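Local coordinates for protein undecaprenyl Pyrophosphate Synthase (Helicobacter pylori, PDB 2D2R) that probably condenses isopentenyl diphosphate with an allylic diphosphate, in a magnesium-dependent reaction, to build the undecaprenyl chain, at residues Val186-Arg191 and Glu210-Pro215; Gly27-Leu32 and Leu217-Thr222; Ile21-Asn26 and Leu63-Phe68. All blocks are in the same frame, centred on the assembly; numbering follows the deposited sequence.

How the contacts relate
Contacts 1 and 3 are buried and belong to one parallel sheet, in which strands 62-66, 18-22, 188-191 and 210-213 lie in that order; strand 18-22 borders strand 188-191, so the two contacts adjoin through the pairing of these strands. Both rest on backbone hydrogen bonds and apolar side chains, but contact 1 lies at the edge of the sheet within this chain, where E210 and L211 meet the second subunit, whereas contact 3 lies deeper and runs out into the loop of D24. Contact 2 is a surface contact between helix 26-31 and the turn after strand 210-213. It depends on an indole, a proline and a carboxylate, and W218 of its turn packs on M23 of contact 3.

Contact 1: Val186-Arg191 and Glu210-Pro215; sequences VDLLLR and ELFFTP
L188-R191 and E210-F213 run side by side as parallel strands, their axes 17° apart and 4.7 Å at closest approach. Five backbone bonds join them, beginning with E210 N to D187 O at 2.9 Å and ending with T214 N to R191 O at 3.1 Å. The side chains alternate between faces. L188, L190, E210 and F212 share one, covered by helix 223-236. There the F212 ring, with CG anti to its carbonyl carbon (chi1 -84°), puts CD1 3.4 Å from L188 CD1, while L190 CD1 rests 3.7 Å from F212 CB; R236 makes a cation-pi contact with the same ring. On the opposite face L189 CB meets L211 CD2 at 4.0 Å, and R191 CB lies 4.1 Å from F213 CD1. The charged ends of R191 and E210 lead off from the pair. R191, extended from CG to NE, bonds through NH1 to R197 O and S199 OG; E210, bent at chi2, forms salt bridges with R236 and with R197 of the second subunit. By similarity R191 binds substrate and E210 magnesium, so a hydrogen-bonded, largely apolar strand pair carries two residues that probably serve the active site, and E210 also bridges to the second subunit.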
loop_
_atom_site.group_PDB
_atom_site.type_symbol
_atom_site.label_atom_id
_atom_site.label_comp_id
_atom_site.label_asym_id
_atom_site.label_seq_id
_atom_site.Cartn_x
_atom_site.Cartn_y
_atom_site.Cartn_z
ATOM N N VAL A 186 3.746 2.602 -10.047
ATOM C CA VAL A 186 2.939 3.769 -9.771
ATOM C C VAL A 186 3.751 4.916 -9.164
ATOM O O VAL A 186 4.489 4.688 -8.185
ATOM C CB VAL A 186 1.798 3.416 -8.820
ATOM C CG1 VAL A 186 1.066 4.700 -8.437
ATOM C CG2 VAL A 186 0.879 2.425 -9.478
ATOM N N ASP A 187 3.626 6.131 -9.716
ATOM C CA ASP A 187 4.350 7.267 -9.156
ATOM C C ASP A 187 3.543 8.077 -8.153
ATOM O O ASP A 187 4.106 8.658 -7.219
ATOM C CB ASP A 187 4.800 8.245 -10.236
ATOM C CG ASP A 187 5.776 7.625 -11.195
ATOM O OD1 ASP A 187 6.884 7.250 -10.764
ATOM O OD2 ASP A 187 5.417 7.489 -12.396
ATOM N N LEU A 188 2.236 8.135 -8.367
ATOM C CA LEU A 188 1.376 8.928 -7.524
ATOM C C LEU A 188 0.060 8.182 -7.471
ATOM O O LEU A 188 -0.509 7.860 -8.507
ATOM C CB LEU A 188 1.257 10.358 -8.149
ATOM C CG LEU A 188 0.055 11.306 -8.122
ATOM C CD1 LEU A 188 -0.749 11.221 -6.858
ATOM C CD2 LEU A 188 0.460 12.735 -8.420
ATOM N N LEU A 189 -0.379 7.825 -6.267
ATOM C CA LEU A 189 -1.650 7.106 -6.058
ATOM C C LEU A 189 -2.573 8.099 -5.380
ATOM O O LEU A 189 -2.294 8.602 -4.292
ATOM C CB LEU A 189 -1.439 5.862 -5.158
ATOM C CG LEU A 189 -2.744 5.178 -4.745
ATOM C CD1 LEU A 189 -3.491 4.693 -6.013
ATOM C CD2 LEU A 189 -2.457 4.004 -3.866
ATOM N N LEU A 190 -3.648 8.448 -6.070
ATOM C CA LEU A 190 -4.583 9.433 -5.542
ATOM C C LEU A 190 -5.879 8.815 -5.152
ATOM O O LEU A 190 -6.358 7.936 -5.859
ATOM C CB LEU A 190 -4.902 10.470 -6.630
ATOM C CG LEU A 190 -6.077 11.403 -6.408
ATOM C CD1 LEU A 190 -5.665 12.414 -5.318
ATOM C CD2 LEU A 190 -6.389 12.158 -7.804
ATOM N N ARG A 191 -6.439 9.251 -4.030
ATOM C CA ARG A 191 -7.760 8.755 -3.620
ATOM C C ARG A 191 -8.674 9.949 -3.344
ATOM O O ARG A 191 -8.370 10.823 -2.523
ATOM C CB ARG A 191 -7.705 7.844 -2.370
ATOM C CG ARG A 191 -9.089 7.440 -1.892
ATOM C CD ARG A 191 -9.113 6.235 -0.981
ATOM N NE ARG A 191 -10.482 5.870 -0.659
ATOM C CZ ARG A 191 -10.844 4.687 -0.203
ATOM N NH1 ARG A 191 -9.887 3.758 0.011
ATOM N NH2 ARG A 191 -12.149 4.392 -0.055
ATOM N N GLU A 210 3.925 8.344 -4.356
ATOM C CA GLU A 210 3.558 9.484 -3.551
ATOM C C GLU A 210 2.057 9.316 -3.392
ATOM O O GLU A 210 1.352 9.055 -4.390
ATOM C CB GLU A 210 3.843 10.762 -4.284
ATOM C CG GLU A 210 5.307 11.067 -4.304
ATOM C CD GLU A 210 5.846 11.342 -2.900
ATOM O OE1 GLU A 210 7.051 11.166 -2.738
ATOM O OE2 GLU A 210 5.092 11.768 -1.992
ATOM N N LEU A 211 1.571 9.447 -2.144
ATOM C CA LEU A 211 0.168 9.290 -1.809
ATOM C C LEU A 211 -0.503 10.634 -1.649
ATOM O O LEU A 211 0.019 11.543 -0.978
ATOM C CB LEU A 211 0.020 8.482 -0.489
ATOM C CG LEU A 211 0.785 7.159 -0.422
ATOM C CD1 LEU A 211 0.564 6.349 0.944
ATOM C CD2 LEU A 211 0.241 6.299 -1.588
ATOM N N PHE A 212 -1.621 10.788 -2.341
ATOM C CA PHE A 212 -2.420 12.019 -2.291
ATOM C C PHE A 212 -3.852 11.683 -1.961
ATOM O O PHE A 212 -4.404 10.691 -2.423
ATOM C CB PHE A 212 -2.402 12.811 -3.638
ATOM C CG PHE A 212 -1.233 13.686 -3.775
ATOM C CD1 PHE A 212 0.004 13.151 -4.175
ATOM C CD2 PHE A 212 -1.353 15.038 -3.479
ATOM C CE1 PHE A 212 1.146 13.968 -4.296
ATOM C CE2 PHE A 212 -0.215 15.901 -3.588
ATOM C CZ PHE A 212 1.022 15.363 -4.000
ATOM N N PHE A 213 -4.441 12.529 -1.150
ATOM C CA PHE A 213 -5.806 12.357 -0.693
ATOM C C PHE A 213 -6.581 13.685 -0.838
ATOM O O PHE A 213 -6.030 14.764 -0.656
ATOM C CB PHE A 213 -5.786 11.933 0.801
ATOM C CG PHE A 213 -5.064 10.647 1.028
ATOM C CD1 PHE A 213 -5.675 9.420 0.774
ATOM C CD2 PHE A 213 -3.735 10.659 1.395
ATOM C CE1 PHE A 213 -4.971 8.211 0.882
ATOM C CE2 PHE A 213 -3.028 9.476 1.495
ATOM C CZ PHE A 213 -3.649 8.259 1.239
ATOM N N THR A 214 -7.845 13.601 -1.220
ATOM C CA THR A 214 -8.667 14.783 -1.311
ATOM C C THR A 214 -10.098 14.415 -1.016
ATOM O O THR A 214 -10.586 13.378 -1.440
ATOM C CB THR A 214 -8.612 15.443 -2.715
ATOM O OG1 THR A 214 -9.305 16.718 -2.651
ATOM C CG2 THR A 214 -9.323 14.514 -3.796
ATOM N N PRO A 215 -10.800 15.282 -0.267
ATOM C CA PRO A 215 -12.202 15.154 0.131
ATOM C C PRO A 215 -13.104 15.354 -1.056
ATOM O O PRO A 215 -14.257 14.888 -1.067
ATOM C CB PRO A 215 -12.382 16.285 1.124
ATOM C CG PRO A 215 -11.489 17.261 0.645
ATOM C CD PRO A 215 -10.229 16.479 0.340
#

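Contact 2: Gly27-Leu32 and Leu217-Thr222; sequences GRWAKL and LWPDFT
The indole of W29 lies against P219, with P219 CB standing over the ring face as a CH-pi contact, 3.6 Å from the centroid of the five-membered ring and 16° off its normal. W29 has CG anti to its backbone N, which carries the indole out from helix 26-31 toward the turn L217-D220. The two side chains slide past each other in opposite directions, and P219 CG lies on the same side but past the edge of the five-membered ring, 3.9 Å from W29 CG. D220 comes to the pyrrole end obliquely, its carboxylate plane turned 72° from the indole. Its OD1 is 2.7 Å from W29 NE1, yet the bond is weak because the angle at the hydrogen is only 122°. L217 packs at the root of the tryptophan: CD1 sits 3.3 Å from W29 CA, and its other methyl, CD2, lies 3.5 Å from R28 NH1, where the extended arginine crosses the leucine at about a right angle. The Y39 ring also meets the indole. R28 and W29 are substrate-binding residues by similarity. The chemistry is thus mainly apolar: proline and leucine pack against the indole and its root, together with Y39 and K43 of helix 37-56, and the nearby D220 carboxylate may polarise the indole N-H without gripping it through a straight bond.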
loop_
_atom_site.group_PDB
_atom_site.type_symbol
_atom_site.label_atom_id
_atom_site.label_comp_id
_atom_site.label_asym_id
_atom_site.label_seq_id
_atom_site.Cartn_x
_atom_site.Cartn_y
_atom_site.Cartn_z
ATOM N N GLY A 27 -21.683 7.576 -5.272
ATOM C CA GLY A 27 -22.996 7.423 -4.684
ATOM C C GLY A 27 -23.236 8.473 -3.627
ATOM O O GLY A 27 -24.340 8.968 -3.456
ATOM N N ARG A 28 -22.181 8.825 -2.918
ATOM C CA ARG A 28 -22.288 9.802 -1.864
ATOM C C ARG A 28 -22.571 11.213 -2.409
ATOM O O ARG A 28 -23.272 12.002 -1.776
ATOM C CB ARG A 28 -20.997 9.773 -1.075
ATOM C CG ARG A 28 -21.084 10.390 0.262
ATOM C CD ARG A 28 -19.758 10.280 0.922
ATOM N NE ARG A 28 -19.675 11.283 1.962
ATOM C CZ ARG A 28 -18.584 11.987 2.221
ATOM N NH1 ARG A 28 -17.479 11.786 1.507
ATOM N NH2 ARG A 28 -18.610 12.899 3.184
ATOM N N TRP A 29 -22.016 11.519 -3.582
ATOM C CA TRP A 29 -22.190 12.819 -4.237
ATOM C C TRP A 29 -23.640 12.950 -4.679
ATOM O O TRP A 29 -24.196 14.043 -4.762
ATOM C CB TRP A 29 -21.267 12.907 -5.452
ATOM C CG TRP A 29 -21.570 14.016 -6.393
ATOM C CD1 TRP A 29 -21.090 15.287 -6.348
ATOM C CD2 TRP A 29 -22.405 13.941 -7.556
ATOM N NE1 TRP A 29 -21.561 16.017 -7.419
ATOM C CE2 TRP A 29 -22.374 15.214 -8.177
ATOM C CE3 TRP A 29 -23.178 12.923 -8.135
ATOM C CZ2 TRP A 29 -23.086 15.496 -9.356
ATOM C CZ3 TRP A 29 -23.887 13.204 -9.305
ATOM C CH2 TRP A 29 -23.833 14.484 -9.901
ATOM N N ALA A 30 -24.239 11.807 -4.960
ATOM C CA ALA A 30 -25.616 11.752 -5.388
ATOM C C ALA A 30 -26.519 11.900 -4.179
ATOM O O ALA A 30 -27.637 12.392 -4.296
ATOM C CB ALA A 30 -25.893 10.426 -6.095
ATOM N N LYS A 31 -26.025 11.490 -3.018
ATOM C CA LYS A 31 -26.808 11.564 -1.795
ATOM C C LYS A 31 -26.982 12.986 -1.297
ATOM O O LYS A 31 -28.044 13.342 -0.790
ATOM C CB LYS A 31 -26.167 10.705 -0.694
ATOM C CG LYS A 31 -26.892 10.743 0.674
ATOM C CD LYS A 31 -26.191 11.666 1.679
ATOM C CE LYS A 31 -24.842 11.100 2.139
ATOM N NZ LYS A 31 -24.993 9.855 2.955
ATOM N N LEU A 32 -25.951 13.806 -1.431
ATOM C CA LEU A 32 -26.060 15.170 -0.953
ATOM C C LEU A 32 -26.953 15.993 -1.870
ATOM O O LEU A 32 -27.417 17.071 -1.499
ATOM C CB LEU A 32 -24.669 15.777 -0.815
ATOM C CG LEU A 32 -23.802 14.952 0.146
ATOM C CD1 LEU A 32 -22.595 15.771 0.587
ATOM C CD2 LEU A 32 -24.634 14.538 1.365
ATOM N N LEU A 217 -15.315 14.895 -3.890
ATOM C CA LEU A 217 -15.947 13.660 -4.336
ATOM C C LEU A 217 -15.570 13.442 -5.795
ATOM O O LEU A 217 -15.284 14.429 -6.497
ATOM C CB LEU A 217 -17.457 13.738 -4.188
ATOM C CG LEU A 217 -17.946 13.921 -2.760
ATOM C CD1 LEU A 217 -19.468 13.789 -2.720
ATOM C CD2 LEU A 217 -17.312 12.862 -1.835
ATOM N N TRP A 218 -15.595 12.195 -6.274
ATOM C CA TRP A 218 -15.178 11.943 -7.651
ATOM C C TRP A 218 -15.970 12.709 -8.739
ATOM O O TRP A 218 -15.370 13.332 -9.615
ATOM C CB TRP A 218 -15.175 10.431 -7.956
ATOM C CG TRP A 218 -14.726 10.066 -9.388
ATOM C CD1 TRP A 218 -15.490 9.473 -10.341
ATOM C CD2 TRP A 218 -13.432 10.267 -9.989
ATOM N NE1 TRP A 218 -14.765 9.289 -11.502
ATOM C CE2 TRP A 218 -13.500 9.763 -11.311
ATOM C CE3 TRP A 218 -12.221 10.817 -9.535
ATOM C CZ2 TRP A 218 -12.409 9.788 -12.188
ATOM C CZ3 TRP A 218 -11.126 10.842 -10.414
ATOM C CH2 TRP A 218 -11.232 10.329 -11.723
ATOM N N PRO A 219 -17.314 12.667 -8.694
ATOM C CA PRO A 219 -18.096 13.392 -9.716
ATOM C C PRO A 219 -17.830 14.897 -9.755
ATOM O O PRO A 219 -18.223 15.557 -10.708
ATOM C CB PRO A 219 -19.538 13.073 -9.348
ATOM C CG PRO A 219 -19.441 11.690 -8.768
ATOM C CD PRO A 219 -18.193 11.830 -7.864
ATOM N N ASP A 220 -17.188 15.441 -8.725
ATOM C CA ASP A 220 -16.870 16.873 -8.677
ATOM C C ASP A 220 -15.414 17.157 -9.043
ATOM O O ASP A 220 -14.995 18.317 -9.103
ATOM C CB ASP A 220 -17.109 17.439 -7.271
ATOM C CG ASP A 220 -18.566 17.464 -6.894
ATOM O OD1 ASP A 220 -19.394 17.649 -7.815
ATOM O OD2 ASP A 220 -18.895 17.311 -5.694
ATOM N N PHE A 221 -14.653 16.090 -9.286
ATOM C CA PHE A 221 -13.223 16.175 -9.577
ATOM C C PHE A 221 -12.935 16.671 -10.973
ATOM O O PHE A 221 -13.434 16.118 -11.928
ATOM C CB PHE A 221 -12.573 14.793 -9.380
ATOM C CG PHE A 221 -11.077 14.846 -9.219
ATOM C CD1 PHE A 221 -10.518 15.467 -8.124
ATOM C CD2 PHE A 221 -10.244 14.303 -10.180
ATOM C CE1 PHE A 221 -9.136 15.562 -7.972
ATOM C CE2 PHE A 221 -8.864 14.390 -10.050
ATOM C CZ PHE A 221 -8.307 15.039 -8.917
ATOM N N THR A 222 -12.099 17.691 -11.102
ATOM C CA THR A 222 -11.842 18.213 -12.432
ATOM C C THR A 222 -10.417 18.142 -12.842
ATOM O O THR A 222 -9.527 17.897 -12.024
ATOM C CB THR A 222 -12.213 19.675 -12.535
ATOM O OG1 THR A 222 -11.238 20.439 -11.835
ATOM C CG2 THR A 222 -13.518 19.929 -11.913
#

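Contact 3: Ile21-Asn26 and Leu63-Phe68; sequences IIMDGN and LTLYAF
M23, just past strand 18-22, reaches over to the neighbouring chain segment: its side chain bends at chi3 (-70°) and brings CE to 3.5 Å from Y66 O. The pair forms part of the central parallel sheet of the cis-prenyltransferase fold, with helices 26-31 and 37-56 in the crossover from strand 18-22 to strand 62-66. Two backbone bonds set the register, I21 N to T64 O at 2.8 Å and Y66 N to I21 O at 3.0 Å. On the face under helix 37-56, I21 and L65 lie side by side and point the same way, with L65 CD2 3.6 Å from I21 CB. M23 crosses L65 at about a right angle and rests SD against the same methyl. M23 and Y66 each centre an inverse gamma turn; the first leads, near the C-terminal ends of the strands, to D24, by similarity an active-site and magnesium-binding residue. On the other face the Y66 ring stacks on F201, its hydroxyl bonded to Y143 O. The edge of that ring meets I22 near its plane, with CD2 4.0 Å from I22 CG1.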
loop_
_atom_site.group_PDB
_atom_site.type_symbol
_atom_site.label_atom_id
_atom_site.label_comp_id
_atom_site.label_asym_id
_atom_site.label_seq_id
_atom_site.Cartn_x
_atom_site.Cartn_y
_atom_site.Cartn_z
ATOM N N ILE A 21 -5.760 6.069 -9.653
ATOM C CA ILE A 21 -6.742 6.756 -8.874
ATOM C C ILE A 21 -7.823 5.881 -8.306
ATOM O O ILE A 21 -8.361 5.036 -9.011
ATOM C CB ILE A 21 -7.448 7.882 -9.707
ATOM C CG1 ILE A 21 -6.421 8.876 -10.289
ATOM C CG2 ILE A 21 -8.429 8.586 -8.788
ATOM C CD1 ILE A 21 -7.055 9.979 -11.187
ATOM N N ILE A 22 -8.115 6.059 -7.005
ATOM C CA ILE A 22 -9.243 5.341 -6.380
ATOM C C ILE A 22 -10.343 6.439 -6.517
ATOM O O ILE A 22 -10.283 7.497 -5.892
ATOM C CB ILE A 22 -8.925 5.003 -4.876
ATOM C CG1 ILE A 22 -7.846 3.892 -4.866
ATOM C CG2 ILE A 22 -10.195 4.541 -4.132
ATOM C CD1 ILE A 22 -7.088 3.755 -3.595
ATOM N N MET A 23 -11.310 6.190 -7.396
ATOM C CA MET A 23 -12.360 7.166 -7.664
ATOM C C MET A 23 -13.489 6.999 -6.658
ATOM O O MET A 23 -14.492 6.355 -6.935
ATOM C CB MET A 23 -12.885 6.951 -9.082
ATOM C CG MET A 23 -11.789 6.849 -10.105
ATOM S SD MET A 23 -12.447 6.428 -11.756
ATOM C CE MET A 23 -12.960 4.667 -11.445
ATOM N N ASP A 24 -13.352 7.579 -5.491
ATOM C CA ASP A 24 -14.389 7.413 -4.506
ATOM C C ASP A 24 -15.301 8.664 -4.375
ATOM O O ASP A 24 -14.942 9.761 -4.810
ATOM C CB ASP A 24 -13.710 7.058 -3.179
ATOM C CG ASP A 24 -14.662 6.469 -2.165
ATOM O OD1 ASP A 24 -15.599 5.737 -2.588
ATOM O OD2 ASP A 24 -14.470 6.729 -0.941
ATOM N N GLY A 25 -16.482 8.479 -3.782
ATOM C CA GLY A 25 -17.420 9.591 -3.591
ATOM C C GLY A 25 -18.638 9.685 -4.525
ATOM O O GLY A 25 -19.418 10.617 -4.403
ATOM N N ASN A 26 -18.809 8.744 -5.448
ATOM C CA ASN A 26 -19.939 8.765 -6.395
ATOM C C ASN A 26 -21.324 8.742 -5.779
ATOM O O ASN A 26 -22.070 9.727 -5.807
ATOM C CB ASN A 26 -19.870 7.576 -7.349
ATOM C CG ASN A 26 -18.907 7.787 -8.479
ATOM O OD1 ASN A 26 -18.758 6.911 -9.342
ATOM N ND2 ASN A 26 -18.250 8.943 -8.504
ATOM N N LEU A 63 -2.467 5.521 -16.749
ATOM C CA LEU A 63 -3.459 5.975 -15.799
ATOM C C LEU A 63 -4.223 4.710 -15.446
ATOM O O LEU A 63 -4.756 4.041 -16.342
ATOM C CB LEU A 63 -4.403 6.996 -16.473
ATOM C CG LEU A 63 -5.555 7.530 -15.611
ATOM C CD1 LEU A 63 -4.934 8.389 -14.477
ATOM C CD2 LEU A 63 -6.565 8.386 -16.451
ATOM N N THR A 64 -4.269 4.362 -14.157
ATOM C CA THR A 64 -4.976 3.176 -13.735
ATOM C C THR A 64 -6.092 3.647 -12.792
ATOM O O THR A 64 -5.828 4.372 -11.835
ATOM C CB THR A 64 -4.043 2.227 -12.998
ATOM O OG1 THR A 64 -2.980 1.845 -13.864
ATOM C CG2 THR A 64 -4.793 0.994 -12.583
ATOM N N LEU A 65 -7.325 3.196 -13.052
ATOM C CA LEU A 65 -8.499 3.622 -12.295
ATOM C C LEU A 65 -9.166 2.449 -11.604
ATOM O O LEU A 65 -9.366 1.376 -12.196
ATOM C CB LEU A 65 -9.497 4.345 -13.252
ATOM C CG LEU A 65 -8.965 5.626 -13.917
ATOM C CD1 LEU A 65 -9.951 6.147 -14.924
ATOM C CD2 LEU A 65 -8.716 6.720 -12.862
ATOM N N TYR A 66 -9.490 2.627 -10.333
ATOM C CA TYR A 66 -10.069 1.518 -9.619
ATOM C C TYR A 66 -11.559 1.480 -9.922
ATOM O O TYR A 66 -12.376 2.069 -9.206
ATOM C CB TYR A 66 -9.757 1.673 -8.142
ATOM C CG TYR A 66 -9.949 0.453 -7.293
ATOM C CD1 TYR A 66 -10.208 -0.792 -7.852
ATOM C CD2 TYR A 66 -9.868 0.552 -5.921
ATOM C CE1 TYR A 66 -10.379 -1.916 -7.058
ATOM C CE2 TYR A 66 -10.044 -0.554 -5.104
ATOM C CZ TYR A 66 -10.294 -1.795 -5.676
ATOM O OH TYR A 66 -10.402 -2.898 -4.854
ATOM N N ALA A 67 -11.897 0.787 -11.017
ATOM C CA ALA A 67 -13.293 0.681 -11.490
ATOM C C ALA A 67 -14.152 0.033 -10.445
ATOM O O ALA A 67 -15.167 0.600 -10.046
ATOM C CB ALA A 67 -13.368 -0.102 -12.777
ATOM N N PHE A 68 -13.733 -1.158 -10.014
ATOM C CA PHE A 68 -14.412 -1.899 -8.965
ATOM C C PHE A 68 -13.680 -3.172 -8.503
ATOM O O PHE A 68 -12.869 -3.757 -9.266
ATOM C CB PHE A 68 -15.856 -2.193 -9.394
ATOM C CG PHE A 68 -16.095 -3.574 -9.925
ATOM C CD1 PHE A 68 -16.277 -4.660 -9.051
ATOM C CD2 PHE A 68 -16.251 -3.781 -11.292
ATOM C CE1 PHE A 68 -16.629 -5.937 -9.537
ATOM C CE2 PHE A 68 -16.602 -5.055 -11.790
ATOM C CZ PHE A 68 -16.793 -6.131 -10.909
#